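Local coordinates for cytochrome c-550-like protein (Thermosynechococcus elongatus, PDB 4LJI) that is probably a low-potential electron-carrying cytochrome c with one covalently bound heme c, able to stand in partly for cytochrome c-550 of photosystem II, at residues 17-22 with 28-33; 77-82 with 113-118; 88-91 with 96-99. All coordinates share one frame; numbering follows the deposited sequence. Where two conformers were deposited one is given.

Contact 1: residues 17-22 with 28-33; sequences TVELPV and TKTFTA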
loop_
_atom_site.group_PDB
_atom_site.type_symbol
_atom_site.label_atom_id
_atom_site.label_comp_id
_atom_site.label_asym_id
_atom_site.label_seq_id
_atom_site.Cartn_x
_atom_site.Cartn_y
_atom_site.Cartn_z
ATOM N N THR A 17 2.143 -16.519 22.558
ATOM C CA THR A 17 2.399 -15.122 22.839
ATOM C C THR A 17 3.864 -14.825 22.620
ATOM O O THR A 17 4.691 -15.728 22.517
ATOM C CB THR A 17 2.054 -14.722 24.304
ATOM O OG1 THR A 17 2.886 -15.463 25.201
ATOM C CG2 THR A 17 0.583 -14.978 24.604
ATOM N N VAL A 18 4.182 -13.542 22.600
ATOM C CA VAL A 18 5.550 -13.076 22.474
ATOM C C VAL A 18 5.622 -11.846 23.369
ATOM O O VAL A 18 4.604 -11.183 23.594
ATOM C CB VAL A 18 5.872 -12.689 20.983
ATOM C CG1 VAL A 18 5.057 -11.472 20.545
ATOM C CG2 VAL A 18 7.350 -12.417 20.792
ATOM N N GLU A 19 6.814 -11.543 23.884
ATOM C CA GLU A 19 7.010 -10.349 24.698
ATOM C C GLU A 19 7.804 -9.309 23.933
ATOM O O GLU A 19 8.926 -9.604 23.480
ATOM C CB GLU A 19 7.759 -10.720 25.983
ATOM C CG GLU A 19 6.989 -11.686 26.839
ATOM C CD GLU A 19 5.789 -11.016 27.460
ATOM O OE1 GLU A 19 5.869 -9.791 27.711
ATOM O OE2 GLU A 19 4.780 -11.701 27.694
ATOM N N LEU A 20 7.249 -8.102 23.769
ATOM C CA LEU A 20 7.960 -7.075 22.991
ATOM C C LEU A 20 8.242 -5.829 23.793
ATOM O O LEU A 20 7.460 -5.459 24.665
ATOM C CB LEU A 20 7.165 -6.681 21.747
ATOM C CG LEU A 20 6.948 -7.827 20.753
ATOM C CD1 LEU A 20 5.889 -7.417 19.744
ATOM C CD2 LEU A 20 8.244 -8.232 20.030
ATOM N N PRO A 21 9.397 -5.188 23.528
ATOM C CA PRO A 21 9.779 -3.997 24.289
ATOM C C PRO A 21 8.741 -2.915 24.155
ATOM O O PRO A 21 8.496 -2.400 23.052
ATOM C CB PRO A 21 11.064 -3.550 23.601
ATOM C CG PRO A 21 11.637 -4.776 23.066
ATOM C CD PRO A 21 10.484 -5.648 22.649
ATOM N N VAL A 22 8.155 -2.537 25.267
ATOM C CA VAL A 22 7.113 -1.544 25.210
ATOM C C VAL A 22 7.705 -0.140 25.381
ATOM O O VAL A 22 7.189 0.822 24.824
ATOM C CB VAL A 22 5.982 -1.891 26.218
ATOM C CG1 VAL A 22 6.359 -1.464 27.627
ATOM C CG2 VAL A 22 4.651 -1.318 25.773
ATOM N N THR A 28 8.411 -5.077 28.897
ATOM C CA THR A 28 7.792 -5.719 27.753
ATOM C C THR A 28 6.278 -5.822 27.898
ATOM O O THR A 28 5.742 -5.795 28.980
ATOM C CB THR A 28 8.345 -7.141 27.533
ATOM O OG1 THR A 28 8.032 -7.950 28.673
ATOM C CG2 THR A 28 9.860 -7.110 27.342
ATOM N N LYS A 29 5.602 -5.947 26.770
ATOM C CA LYS A 29 4.170 -6.169 26.733
ATOM C C LYS A 29 3.902 -7.475 26.014
ATOM O O LYS A 29 4.596 -7.819 25.033
ATOM C CB LYS A 29 3.486 -5.017 25.987
ATOM C CG LYS A 29 1.997 -5.190 25.698
ATOM C CD LYS A 29 1.350 -3.834 25.550
ATOM C CE LYS A 29 -0.052 -3.903 24.949
ATOM N NZ LYS A 29 -0.779 -5.126 25.346
ATOM N N THR A 30 2.877 -8.175 26.460
ATOM C CA THR A 30 2.517 -9.469 25.915
ATOM C C THR A 30 1.582 -9.322 24.703
ATOM O O THR A 30 0.482 -8.775 24.832
ATOM C CB THR A 30 1.832 -10.324 26.992
ATOM O OG1 THR A 30 2.630 -10.348 28.191
ATOM C CG2 THR A 30 1.597 -11.754 26.496
ATOM N N PHE A 31 2.026 -9.799 23.536
ATOM C CA PHE A 31 1.174 -9.851 22.347
ATOM C C PHE A 31 0.906 -11.282 21.923
ATOM O O PHE A 31 1.806 -12.128 21.918
ATOM C CB PHE A 31 1.792 -9.085 21.171
ATOM C CG PHE A 31 1.826 -7.611 21.375
ATOM C CD1 PHE A 31 0.752 -6.821 20.984
ATOM C CD2 PHE A 31 2.899 -7.013 21.991
ATOM C CE1 PHE A 31 0.765 -5.460 21.196
ATOM C CE2 PHE A 31 2.915 -5.646 22.206
ATOM C CZ PHE A 31 1.836 -4.873 21.809
ATOM N N THR A 32 -0.338 -11.543 21.540
ATOM C CA THR A 32 -0.728 -12.877 21.108
ATOM C C THR A 32 -0.537 -13.002 19.611
ATOM O O THR A 32 -0.332 -12.011 18.935
ATOM C CB THR A 32 -2.200 -13.161 21.437
ATOM O OG1 THR A 32 -3.037 -12.299 20.651
ATOM C CG2 THR A 32 -2.471 -12.972 22.937
ATOM N N ALA A 33 -0.611 -14.230 19.109
ATOM C CA ALA A 33 -0.533 -14.505 17.684
ATOM C C ALA A 33 -1.672 -13.820 16.908
ATOM O O ALA A 33 -1.507 -13.354 15.761
ATOM C CB ALA A 33 -0.552 -16.049 17.468
#
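E19 reaches across to the partner strand and sets its carboxylate between the hydroxyls of T28 and T30. With CG beside the backbone N, a second bend at chi2 (-71°) turns the acid toward these two threonines. T30 OG1 donates to E19 OE2 at 2.6 Å, on the syn lone pair of that oxygen. T28 OG1 reaches E19 OE1 at 3.0 Å from the anti side, 25° out of the carboxylate plane, its side chain crossing the glutamate at about a right angle. Two donors, one for each oxygen, should therefore limit rotation of the carboxylate. Farther along this face, T30 CG2 lies 3.7 Å from T17 CB.

V18, L20, K29 and F31 occupy the other face. The leucine crosses the phenylalanine at about a right angle, L20 CD1 standing obliquely 3.8 Å from F31 CD2, while V18 CG1 meets F31 CB. Beyond the strand end, V22 CG2 rests on K29 CB at 3.9 Å.

The evidence for an antiparallel beta hairpin is the bonding pattern: V18 with F31 and L20 with K29 are hydrogen-bonded pairs, each linked in both directions (V18 N to F31 O 2.8 Å; L20 N to K29 O 3.0 Å). The short strand segments run at 147° to each other.

The face carrying V18, L20 and F31 lies on helix 111-127, where L20 and F31 both touch A119, and F31 also meets I79 of helix 79-87. T32 is the N-cap of helix 33-46.

Contact 2: residues 77-82 with 113-118; sequences DTIASL and QLETLA. With HEC (heme c), chain C.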
loop_
_atom_site.group_PDB
_atom_site.type_symbol
_atom_site.label_atom_id
_atom_site.label_comp_id
_atom_site.label_asym_id
_atom_site.label_seq_id
_atom_site.Cartn_x
_atom_site.Cartn_y
_atom_site.Cartn_z
ATOM N N ASP A 77 12.498 1.184 18.234
ATOM C CA ASP A 77 12.571 -0.243 18.515
ATOM C C ASP A 77 11.725 -0.675 19.704
ATOM O O ASP A 77 11.990 -1.711 20.329
ATOM C CB ASP A 77 14.037 -0.660 18.729
ATOM C CG ASP A 77 14.706 0.079 19.894
ATOM O OD1 ASP A 77 14.098 0.967 20.568
ATOM O OD2 ASP A 77 15.892 -0.243 20.145
ATOM N N THR A 78 10.693 0.120 20.009
ATOM C CA THR A 78 9.753 -0.190 21.087
ATOM C C THR A 78 8.354 0.142 20.628
ATOM O O THR A 78 8.191 0.912 19.681
ATOM C CB THR A 78 10.055 0.639 22.364
ATOM O OG1 THR A 78 9.869 2.022 22.063
ATOM C CG2 THR A 78 11.488 0.435 22.854
ATOM N N ILE A 79 7.342 -0.438 21.271
ATOM C CA ILE A 79 5.951 -0.122 20.929
ATOM C C ILE A 79 5.677 1.380 21.057
ATOM O O ILE A 79 5.091 1.988 20.156
ATOM C CB ILE A 79 4.940 -0.859 21.843
ATOM C CG1 ILE A 79 5.112 -2.375 21.754
ATOM C CG2 ILE A 79 3.504 -0.499 21.387
ATOM C CD1 ILE A 79 4.965 -2.929 20.314
ATOM N N ALA A 80 6.073 1.982 22.185
ATOM C CA ALA A 80 5.773 3.388 22.394
ATOM C C ALA A 80 6.435 4.285 21.355
ATOM O O ALA A 80 5.834 5.268 20.882
ATOM C CB ALA A 80 6.152 3.828 23.801
ATOM N N SER A 81 7.668 3.954 20.977
ATOM C CA SER A 81 8.387 4.801 20.027
ATOM C C SER A 81 7.811 4.678 18.615
ATOM O O SER A 81 7.780 5.644 17.898
ATOM C CB SER A 81 9.904 4.514 20.038
ATOM O OG SER A 81 10.194 3.155 19.763
ATOM N N LEU A 82 7.323 3.498 18.254
ATOM C CA LEU A 82 6.759 3.309 16.887
ATOM C C LEU A 82 5.376 3.986 16.825
ATOM O O LEU A 82 5.037 4.625 15.837
ATOM C CB LEU A 82 6.666 1.831 16.517
ATOM C CG LEU A 82 8.011 1.227 16.146
ATOM C CD1 LEU A 82 7.878 -0.279 16.098
ATOM C CD2 LEU A 82 8.400 1.774 14.821
ATOM N N GLN A 113 -5.020 -0.476 18.011
ATOM C CA GLN A 113 -4.743 -0.905 16.629
ATOM C C GLN A 113 -3.314 -0.572 16.230
ATOM O O GLN A 113 -2.588 -1.432 15.693
ATOM C CB GLN A 113 -5.684 -0.251 15.629
ATOM C CG GLN A 113 -7.068 -0.840 15.591
ATOM C CD GLN A 113 -7.967 -0.069 14.663
ATOM O OE1 GLN A 113 -8.106 1.151 14.768
ATOM N NE2 GLN A 113 -8.563 -0.776 13.723
ATOM N N LEU A 114 -2.903 0.668 16.473
ATOM C CA LEU A 114 -1.544 1.097 16.158
ATOM C C LEU A 114 -0.504 0.322 16.972
ATOM O O LEU A 114 0.594 0.045 16.455
ATOM C CB LEU A 114 -1.407 2.590 16.401
ATOM C CG LEU A 114 -0.410 3.310 15.535
ATOM C CD1 LEU A 114 -0.818 3.119 14.057
ATOM C CD2 LEU A 114 -0.370 4.758 15.876
ATOM N N GLU A 115 -0.817 -0.046 18.219
ATOM C CA GLU A 115 0.043 -0.940 18.982
ATOM C C GLU A 115 0.257 -2.265 18.283
ATOM O O GLU A 115 1.371 -2.757 18.259
ATOM C CB GLU A 115 -0.540 -1.207 20.387
ATOM C CG GLU A 115 -0.309 -0.093 21.369
ATOM C CD GLU A 115 -1.028 -0.315 22.671
ATOM O OE1 GLU A 115 -0.884 0.542 23.563
ATOM O OE2 GLU A 115 -1.731 -1.343 22.787
ATOM N N THR A 116 -0.805 -2.853 17.746
ATOM C CA THR A 116 -0.644 -4.147 17.101
ATOM C C THR A 116 0.164 -4.020 15.804
ATOM O O THR A 116 0.882 -4.945 15.468
ATOM C CB THR A 116 -1.984 -4.818 16.793
ATOM O OG1 THR A 116 -2.645 -4.078 15.759
ATOM C CG2 THR A 116 -2.857 -4.912 18.046
ATOM N N LEU A 117 0.041 -2.887 15.102
ATOM C CA LEU A 117 0.832 -2.639 13.878
ATOM C C LEU A 117 2.298 -2.454 14.277
ATOM O O LEU A 117 3.197 -3.028 13.656
ATOM C CB LEU A 117 0.277 -1.430 13.110
ATOM C CG LEU A 117 1.019 -0.790 11.938
ATOM C CD1 LEU A 117 1.308 -1.866 10.881
ATOM C CD2 LEU A 117 0.161 0.326 11.332
ATOM N N ALA A 118 2.552 -1.632 15.295
ATOM C CA ALA A 118 3.917 -1.523 15.808
ATOM C C ALA A 118 4.451 -2.893 16.228
ATOM O O ALA A 118 5.616 -3.211 15.906
ATOM C CB ALA A 118 3.998 -0.506 16.992
HETATM FE FE HEC C . 6.635 4.793 6.446
HETATM C CHA HEC C . 9.779 5.770 7.483
HETATM C CHB HEC C . 6.208 2.990 9.355
HETATM C CHC HEC C . 3.318 4.041 5.547
HETATM C CHD HEC C . 7.171 6.106 3.395
HETATM N NA HEC C . 7.755 4.396 8.057
HETATM C C1A HEC C . 9.011 4.952 8.296
HETATM C C2A HEC C . 9.481 4.462 9.577
HETATM C C3A HEC C . 8.483 3.685 10.079
HETATM C C4A HEC C . 7.403 3.666 9.187
HETATM C CMA HEC C . 8.497 2.982 11.411
HETATM C CAA HEC C . 10.829 4.740 10.243
HETATM C CBA HEC C . 11.910 3.755 9.731
HETATM C CGA HEC C . 13.270 3.948 10.356
HETATM O O1A HEC C . 13.466 4.776 11.289
HETATM O O2A HEC C . 14.245 3.243 9.935
HETATM N NB HEC C . 5.054 3.707 7.268
HETATM C C1B HEC C . 5.109 3.109 8.474
HETATM C C2B HEC C . 3.870 2.484 8.725
HETATM C C3B HEC C . 3.009 2.785 7.698
HETATM C C4B HEC C . 3.823 3.562 6.748
HETATM C CMB HEC C . 3.525 1.707 9.977
HETATM C CAB HEC C . 1.601 2.357 7.518
HETATM C CBB HEC C . 0.760 2.938 8.456
HETATM N NC HEC C . 5.454 5.021 4.771
HETATM C C1C HEC C . 4.137 4.670 4.632
HETATM C C2C HEC C . 3.787 4.904 3.296
HETATM C C3C HEC C . 4.858 5.493 2.674
HETATM C C4C HEC C . 5.924 5.581 3.611
HETATM C CMC HEC C . 2.428 4.599 2.683
HETATM C CAC HEC C . 4.901 5.864 1.225
HETATM C CBC HEC C . 4.056 6.791 0.719
HETATM N ND HEC C . 8.166 5.727 5.625
HETATM C C1D HEC C . 8.153 6.237 4.385
HETATM C C2D HEC C . 9.394 6.970 4.138
HETATM C C3D HEC C . 10.136 6.871 5.259
HETATM C C4D HEC C . 9.353 6.069 6.187
HETATM C CMD HEC C . 9.773 7.678 2.852
HETATM C CAD HEC C . 11.485 7.495 5.494
HETATM C CBD HEC C . 11.239 8.774 6.322
HETATM C CGD HEC C . 12.273 9.833 6.653
HETATM O O1D HEC C . 13.460 9.558 6.977
HETATM O O2D HEC C . 11.903 11.034 6.628
#
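I79 and A118 are the closest CA pair of segments 77-82 and 113-118, 5.7 Å apart. The close spacing is consistent with the small side chain of A118, which points toward the other segment; A118 CB meets L82 CB obliquely, at 3.6 Å. L82 CD1 then leans over the backbone, 3.7 Å from A118 O. I79 divides its side chain between two partners. Its CG2, placed anti to the backbone N, crosses the aliphatic part of E115 at about a right angle, 3.8 Å from E115 CG, whereas I79 CD1 lies 4.2 Å from A118 CB.

This pairs helix 79-87 with the long C-terminal helix 111-127 of the cytochrome c fold, and both helices carry leucines to the edge of the heme. L82 CD2 touches the ring methyl CMA of the heme c at 3.6 Å; with CG anti to the backbone N (chi1 169°), L117 CD2 lies 3.9 Å from another methyl, CMB. T78 is the N-cap of helix 79-87. I79 also packs on F31 of strand 28-32.

Contact 3: residues 88-91 with 96-99; sequences SPKS and EESY. With HEC (heme c), chain C.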
loop_
_atom_site.group_PDB
_atom_site.type_symbol
_atom_site.label_atom_id
_atom_site.label_comp_id
_atom_site.label_asym_id
_atom_site.label_seq_id
_atom_site.Cartn_x
_atom_site.Cartn_y
_atom_site.Cartn_z
ATOM N N SER A 88 2.923 11.160 14.320
ATOM C CA SER A 88 3.548 12.353 13.755
ATOM C C SER A 88 4.925 11.997 13.217
ATOM O O SER A 88 5.914 12.124 13.929
ATOM C CB SER A 88 3.705 13.432 14.830
ATOM O OG SER A 88 4.176 14.642 14.246
ATOM N N PRO A 89 4.998 11.520 11.954
ATOM C CA PRO A 89 6.305 11.051 11.461
ATOM C C PRO A 89 7.398 12.113 11.434
ATOM O O PRO A 89 7.142 13.265 11.066
ATOM C CB PRO A 89 5.977 10.536 10.047
ATOM C CG PRO A 89 4.536 10.089 10.164
ATOM C CD PRO A 89 3.896 11.131 11.055
ATOM N N LYS A 90 8.606 11.742 11.851
ATOM C CA LYS A 90 9.712 12.661 11.924
ATOM C C LYS A 90 10.845 12.256 10.984
ATOM O O LYS A 90 10.863 11.127 10.447
ATOM C CB LYS A 90 10.260 12.705 13.365
ATOM C CG LYS A 90 9.273 13.179 14.450
ATOM C CD LYS A 90 9.093 14.693 14.406
ATOM C CE LYS A 90 8.062 15.120 15.433
ATOM N NZ LYS A 90 6.712 14.787 14.925
ATOM N N SER A 91 11.818 13.148 10.817
ATOM C CA SER A 91 13.018 12.788 10.053
ATOM C C SER A 91 13.859 11.775 10.830
ATOM O O SER A 91 13.655 11.576 12.032
ATOM C CB SER A 91 13.843 14.028 9.690
ATOM O OG SER A 91 14.292 14.712 10.835
ATOM N N GLU A 96 13.205 17.106 12.550
ATOM C CA GLU A 96 12.229 17.744 11.660
ATOM C C GLU A 96 11.014 16.853 11.364
ATOM O O GLU A 96 11.101 15.629 11.460
ATOM C CB GLU A 96 12.933 18.168 10.365
ATOM C CG GLU A 96 12.122 19.077 9.458
ATOM C CD GLU A 96 11.637 20.331 10.161
ATOM O OE1 GLU A 96 12.372 20.882 11.012
ATOM O OE2 GLU A 96 10.502 20.763 9.868
ATOM N N GLU A 97 9.882 17.465 11.022
ATOM C CA GLU A 97 8.675 16.723 10.639
ATOM C C GLU A 97 8.788 16.122 9.239
ATOM O O GLU A 97 9.136 16.836 8.305
ATOM C CB GLU A 97 7.458 17.645 10.647
ATOM C CG GLU A 97 7.259 18.424 11.919
ATOM C CD GLU A 97 6.516 17.645 12.969
ATOM O OE1 GLU A 97 6.296 16.433 12.774
ATOM O OE2 GLU A 97 6.142 18.255 13.994
ATOM N N SER A 98 8.462 14.837 9.082
ATOM C CA SER A 98 8.449 14.210 7.749
ATOM C C SER A 98 7.034 14.085 7.169
ATOM O O SER A 98 6.088 13.675 7.851
ATOM C CB SER A 98 9.129 12.830 7.781
ATOM O OG SER A 98 8.822 12.100 6.597
ATOM N N TYR A 99 6.898 14.419 5.889
ATOM C CA TYR A 99 5.621 14.293 5.207
ATOM C C TYR A 99 5.722 13.175 4.163
ATOM O O TYR A 99 4.839 12.992 3.322
ATOM C CB TYR A 99 5.238 15.615 4.546
ATOM C CG TYR A 99 5.406 16.809 5.452
ATOM C CD1 TYR A 99 4.372 17.229 6.269
ATOM C CD2 TYR A 99 6.606 17.505 5.498
ATOM C CE1 TYR A 99 4.520 18.313 7.101
ATOM C CE2 TYR A 99 6.767 18.588 6.330
ATOM C CZ TYR A 99 5.720 18.991 7.128
ATOM O OH TYR A 99 5.882 20.083 7.960
HETATM FE FE HEC C . 6.635 4.793 6.446
HETATM C CHA HEC C . 9.779 5.770 7.483
HETATM C CHB HEC C . 6.208 2.990 9.355
HETATM C CHC HEC C . 3.318 4.041 5.547
HETATM C CHD HEC C . 7.171 6.106 3.395
HETATM N NA HEC C . 7.755 4.396 8.057
HETATM C C1A HEC C . 9.011 4.952 8.296
HETATM C C2A HEC C . 9.481 4.462 9.577
HETATM C C3A HEC C . 8.483 3.685 10.079
HETATM C C4A HEC C . 7.403 3.666 9.187
HETATM C CMA HEC C . 8.497 2.982 11.411
HETATM C CAA HEC C . 10.829 4.740 10.243
HETATM C CBA HEC C . 11.910 3.755 9.731
HETATM C CGA HEC C . 13.270 3.948 10.356
HETATM O O1A HEC C . 13.466 4.776 11.289
HETATM O O2A HEC C . 14.245 3.243 9.935
HETATM N NB HEC C . 5.054 3.707 7.268
HETATM C C1B HEC C . 5.109 3.109 8.474
HETATM C C2B HEC C . 3.870 2.484 8.725
HETATM C C3B HEC C . 3.009 2.785 7.698
HETATM C C4B HEC C . 3.823 3.562 6.748
HETATM C CMB HEC C . 3.525 1.707 9.977
HETATM C CAB HEC C . 1.601 2.357 7.518
HETATM C CBB HEC C . 0.760 2.938 8.456
HETATM N NC HEC C . 5.454 5.021 4.771
HETATM C C1C HEC C . 4.137 4.670 4.632
HETATM C C2C HEC C . 3.787 4.904 3.296
HETATM C C3C HEC C . 4.858 5.493 2.674
HETATM C C4C HEC C . 5.924 5.581 3.611
HETATM C CMC HEC C . 2.428 4.599 2.683
HETATM C CAC HEC C . 4.901 5.864 1.225
HETATM C CBC HEC C . 4.056 6.791 0.719
HETATM N ND HEC C . 8.166 5.727 5.625
HETATM C C1D HEC C . 8.153 6.237 4.385
HETATM C C2D HEC C . 9.394 6.970 4.138
HETATM C C3D HEC C . 10.136 6.871 5.259
HETATM C C4D HEC C . 9.353 6.069 6.187
HETATM C CMD HEC C . 9.773 7.678 2.852
HETATM C CAD HEC C . 11.485 7.495 5.494
HETATM C CBD HEC C . 11.239 8.774 6.322
HETATM C CGD HEC C . 12.273 9.833 6.653
HETATM O O1D HEC C . 13.460 9.558 6.977
HETATM O O2D HEC C . 11.903 11.034 6.628
#
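K90 and E97 form a salt bridge across the irregular loop between helix 79-87 and helix 111-127 of this cytochrome c fold. Their backbones share a single bridge, with CA atoms 4.4 Å apart, and the two side chains lie alongside each other, pointing the same way.

The lysine can be traced outward. K90 CB sits 3.6 Å from E96 O. CG lies beside the backbone N, and the bend at chi2 (-76°) brings CD back over the opposite segment, where it is 3.7 Å from both E96 O and E97 OE1. CE continues along the glutamate, and a last bend at chi4 turns NZ onto E97 OE1 at 2.7 Å, approaching from above the carboxylate, 39° out of its plane. The same NZ also donates to S88 O, again from above the carbonyl plane. With an alanine here, E97 OE1 and S88 O would both lose the ammonium group, and the carboxylate would probably be freer to turn, though the side chain of R103 also touches E97.

Backbone bonds flank the bridge: S98 N donates to P89 O, and S91 N to E96 O at 2.7 Å. S91 OG in turn accepts from E96 N, and D93 is its further hydrogen-bond partner. P89 packs on C101, an axial ligand of the heme iron, so the loop borders the metal site.

S98 turns its CB toward the other segment, 3.6 Å from K90 O. Its hydroxyl is hydrogen-bonded to S100 N, and S98 OG also makes a weak hydrogen bond to propionate oxygen O2D of the heme c, 3.3 Å away.

The hairpin of contact 1 and the helix pair of contact 2 are directly joined: P21 O lies 2.9 Å from I79 N and V22 O 3.1 Å from A80 N, both probable hydrogen bonds, which ties the end of strand 17-21 to the start of helix 79-87. Contact 3 is nested within the chain loop closed by contact 2. Those two do not touch, their nearest atoms being about 7 Å apart, but both reach the same heme c, contact 2 at ring methyls and contact 3 at a propionate. Contact 1 stands farther off, the L20 side chain about 14 Å from a heme, and its centre is about 27 Å from that of contact 3, across the chain's centre.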